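Local coordinates for TetR-like transcriptional regulator (Rhodococcus, PDB 3F1B), which probably acts as a DNA-binding transcription factor of the TetR family, recognising cis-regulatory DNA, at residues D21-V24 / D25-D29; L133-L136 / T137-L141. All blocks are in the same frame, centred on the assembly; numbering follows the deposited sequence.

Contact 1: residues D21-V24 / D25-D29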
# COMPACT_ATOMS: atom_id res chain seq x y z
N ASP A 21 -14.17 8.60 -16.44
CA ASP A 21 -13.55 7.42 -17.05
C ASP A 21 -12.17 7.74 -17.61
O ASP A 21 -11.25 6.92 -17.56
CB ASP A 21 -14.41 6.91 -18.20
CG ASP A 21 -15.68 6.26 -17.73
OD1 ASP A 21 -16.51 5.90 -18.57
OD2 ASP A 21 -15.86 6.11 -16.51
N ALA A 22 -12.06 8.91 -18.20
CA ALA A 22 -10.82 9.34 -18.82
C ALA A 22 -9.77 9.74 -17.77
O ALA A 22 -8.57 9.60 -18.00
CB ALA A 22 -11.10 10.51 -19.74
N ALA A 23 -10.25 10.27 -16.64
CA ALA A 23 -9.39 10.71 -15.55
C ALA A 23 -8.83 9.47 -14.91
O ALA A 23 -7.66 9.46 -14.50
CB ALA A 23 -10.18 11.49 -14.52
N VAL A 24 -9.68 8.45 -14.80
CA VAL A 24 -9.27 7.21 -14.19
C VAL A 24 -8.08 6.63 -14.97
O VAL A 24 -7.00 6.37 -14.39
CB VAL A 24 -10.45 6.23 -14.01
CG1 VAL A 24 -9.96 4.87 -13.59
CG2 VAL A 24 -11.31 6.70 -12.90
N ASP A 25 -8.28 6.46 -16.27
CA ASP A 25 -7.20 6.12 -17.22
C ASP A 25 -5.90 6.84 -16.90
O ASP A 25 -4.93 6.23 -16.43
CB ASP A 25 -7.61 6.53 -18.64
CG ASP A 25 -8.81 5.74 -19.15
OD1 ASP A 25 -9.10 5.85 -20.37
OD2 ASP A 25 -9.47 5.03 -18.36
N VAL A 26 -5.92 8.14 -17.11
CA VAL A 26 -4.73 8.93 -16.98
C VAL A 26 -4.14 8.83 -15.57
O VAL A 26 -2.92 8.75 -15.42
CB VAL A 26 -4.95 10.40 -17.42
CG1 VAL A 26 -3.60 11.07 -17.64
CG2 VAL A 26 -5.78 10.47 -18.70
N PHE A 27 -4.98 8.81 -14.54
CA PHE A 27 -4.43 8.72 -13.19
C PHE A 27 -3.77 7.35 -12.94
O PHE A 27 -2.71 7.26 -12.31
CB PHE A 27 -5.49 8.98 -12.14
CG PHE A 27 -5.78 10.42 -11.91
CD1 PHE A 27 -4.75 11.33 -11.67
CD2 PHE A 27 -7.13 10.87 -11.89
CE1 PHE A 27 -5.04 12.69 -11.44
CE2 PHE A 27 -7.45 12.19 -11.66
CZ PHE A 27 -6.39 13.13 -11.44
N SER A 28 -4.42 6.28 -13.41
CA SER A 28 -3.87 4.93 -13.23
C SER A 28 -2.68 4.70 -14.17
O SER A 28 -1.69 4.10 -13.78
CB SER A 28 -4.93 3.83 -13.39
OG SER A 28 -5.33 3.69 -14.75
N ASP A 29 -2.78 5.20 -15.40
CA ASP A 29 -1.67 5.14 -16.33
C ASP A 29 -0.40 5.80 -15.78
O ASP A 29 0.66 5.20 -15.80
CB ASP A 29 -2.09 5.79 -17.65
CG ASP A 29 -1.26 5.30 -18.85
OD1 ASP A 29 -0.60 4.24 -18.73
OD2 ASP A 29 -1.27 5.96 -19.92

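Contact 2: residues L133-L136 / T137-L141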
# COMPACT_ATOMS: atom_id res chain seq x y z
N LEU A 133 -12.67 -0.74 7.11
CA LEU A 133 -12.68 -2.10 6.55
C LEU A 133 -11.98 -3.09 7.48
O LEU A 133 -12.50 -4.18 7.74
CB LEU A 133 -12.01 -2.17 5.18
CG LEU A 133 -12.75 -1.59 3.99
CD1 LEU A 133 -11.91 -1.63 2.72
CD2 LEU A 133 -14.04 -2.34 3.77
N ILE A 134 -10.80 -2.72 7.99
CA ILE A 134 -10.10 -3.55 9.02
C ILE A 134 -10.96 -3.85 10.28
O ILE A 134 -11.01 -4.98 10.76
CB ILE A 134 -8.73 -2.92 9.38
CG1 ILE A 134 -7.77 -3.06 8.22
CG2 ILE A 134 -8.13 -3.57 10.67
CD1 ILE A 134 -6.61 -2.05 8.25
N GLU A 135 -11.62 -2.81 10.82
CA GLU A 135 -12.59 -2.91 11.89
C GLU A 135 -13.78 -3.81 11.57
O GLU A 135 -14.24 -4.57 12.40
CB GLU A 135 -13.09 -1.50 12.20
CG GLU A 135 -14.31 -1.42 13.12
CD GLU A 135 -14.76 0.03 13.47
OE1 GLU A 135 -15.20 0.26 14.62
OE2 GLU A 135 -14.70 0.94 12.60
N LEU A 136 -14.32 -3.71 10.36
CA LEU A 136 -15.39 -4.60 9.96
C LEU A 136 -14.90 -6.06 9.93
O LEU A 136 -15.63 -6.97 10.30
CB LEU A 136 -15.93 -4.22 8.58
CG LEU A 136 -16.93 -3.04 8.62
CD1 LEU A 136 -17.04 -2.26 7.27
CD2 LEU A 136 -18.34 -3.38 9.24
N THR A 137 -13.66 -6.28 9.51
CA THR A 137 -13.13 -7.61 9.37
C THR A 137 -12.87 -8.25 10.72
O THR A 137 -13.07 -9.47 10.87
CB THR A 137 -11.81 -7.54 8.58
OG1 THR A 137 -12.11 -7.00 7.31
CG2 THR A 137 -11.17 -8.89 8.39
N ALA A 138 -12.35 -7.48 11.66
CA ALA A 138 -12.11 -7.99 13.01
C ALA A 138 -13.40 -8.41 13.67
O ALA A 138 -13.42 -9.43 14.36
CB ALA A 138 -11.45 -6.96 13.87
N HIS A 139 -14.46 -7.61 13.51
CA HIS A 139 -15.78 -7.96 14.03
C HIS A 139 -16.27 -9.26 13.43
O HIS A 139 -16.78 -10.10 14.15
CB HIS A 139 -16.84 -6.90 13.69
CG HIS A 139 -16.69 -5.60 14.41
ND1 HIS A 139 -17.40 -4.46 14.04
CD2 HIS A 139 -15.95 -5.24 15.49
CE1 HIS A 139 -17.11 -3.47 14.86
NE2 HIS A 139 -16.23 -3.91 15.75
N LEU A 140 -16.14 -9.47 12.12
CA LEU A 140 -16.65 -10.74 11.62
C LEU A 140 -15.76 -11.92 11.99
O LEU A 140 -16.26 -13.03 12.22
CB LEU A 140 -17.00 -10.69 10.15
CG LEU A 140 -15.92 -10.88 9.13
CD1 LEU A 140 -15.53 -12.39 9.02
CD2 LEU A 140 -16.50 -10.35 7.83
N LEU A 141 -14.46 -11.68 12.09
CA LEU A 141 -13.56 -12.72 12.58
C LEU A 141 -13.97 -13.02 14.03
O LEU A 141 -13.97 -14.17 14.43
CB LEU A 141 -12.07 -12.34 12.45
CG LEU A 141 -11.50 -12.30 11.04
CD1 LEU A 141 -10.07 -11.85 11.08
CD2 LEU A 141 -11.62 -13.64 10.27

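Contact 1: residues D21-V24 / D25-D29
A23 and F27 meet one turn apart in helix 12-30, where the methyl CB of A23 lies 4.0 Å from CE2 of F27. F27 CG stands anti to its own carbonyl carbon (chi1 -80°), which swings it back beside the backbone N; F27 CD2 is 3.0 Å from A23 O. A23 O also accepts the amide of F27, 2.8 Å from F27 N. On the next residue, V24 O accepts the amide of S28 at 2.8 Å from its N; S28 OG sits 3.2 Å from V24 O and 3.1 Å from D25 O, so its proton may serve either one. D25 bends back like F27, and its CB rests 3.3 Å from A22 O. D25 OD2 lies 2.7 Å from D21 O, a doubtful approach of two acceptors; D21 O accepts D25 N instead. With an alanine here, the carboxylate beside D21 O would be gone and K43 would probably lose part of its side-chain neighbour. D21 points its own carboxylate into a salt bridge with R68. This first helix of the TetR-family N-terminal region packs through V26 on I40 of the predicted helix-turn-helix, through A23 on L61 and C65 of helix 58-77, with F27 edge-to-face on F62, and through V24 and S28 on K107 of helix 106-115.

Contact 2: residues L133-L136 / T137-L141
Helix 126-143 of the TetR-type C-terminal domain brings L133 against T137 and E135 against H139 in two overlapping i, i+4 pairs. The polar focus of the first pair is L133 O, which is gripped twice by one residue: T137 N donates to it at 3.0 Å, and the hydroxyl OG1 of T137 donates at 2.9 Å. The two donors come from opposite faces of the carbonyl plane, the hydroxyl standing 36° out of it. T137 can do this because OG1 is anti to its carbonyl carbon and beside its backbone N (chi1 -61°), turned back down the helix, while CG2 takes the position anti to the N. The hydroxyl is thereby fixed in rotation and given a partner within its own helix.

E135 and H139 extend alongside each other from the helix surface. CG of E135 lies 3.9 Å from CE1 of H139, and the carboxylate and imidazole planes are turned 55° apart. E135 O sits over one face of the H139 ring, 3.3 Å from the ring plane and displaced from the ring centre, and it also receives the amide of H139 at 3.2 Å from N. E135 OE1 is 4.4 Å from H139 NE2, not in contact, and E135 OE2 makes a salt bridge with R132, while the imidazole approaches a bound sulfate, probably from the crystallisation liquor.

L133 rests on F73 and L77 of helix 58-77; I134 turns to I159 and V162 of helix 153-173 and packs on R171 of the second subunit. The hydroxyl bonded to the carbonyl four residues earlier, which already accepts the same residue's amide, is a familiar pattern of threonine and serine within alpha-helices.

Contact 1 comes first along the chain, on helix 12-30, and contact 2 follows on helix 126-143. Their centres are 31 Å apart, on opposite sides of the chain's centre, and their nearest atoms remain about 18 Å apart, without touching. Contact 1 belongs to the N-terminal TetR-family region that carries the predicted helix-turn-helix, contact 2 to the C-terminal domain. The long helix 58-77 runs between them: contact 1 packs on it from near its N-terminal end to its middle, and contact 2 on its C-terminal end. One helix thus joins the probable DNA-binding part to the part that reaches the second subunit.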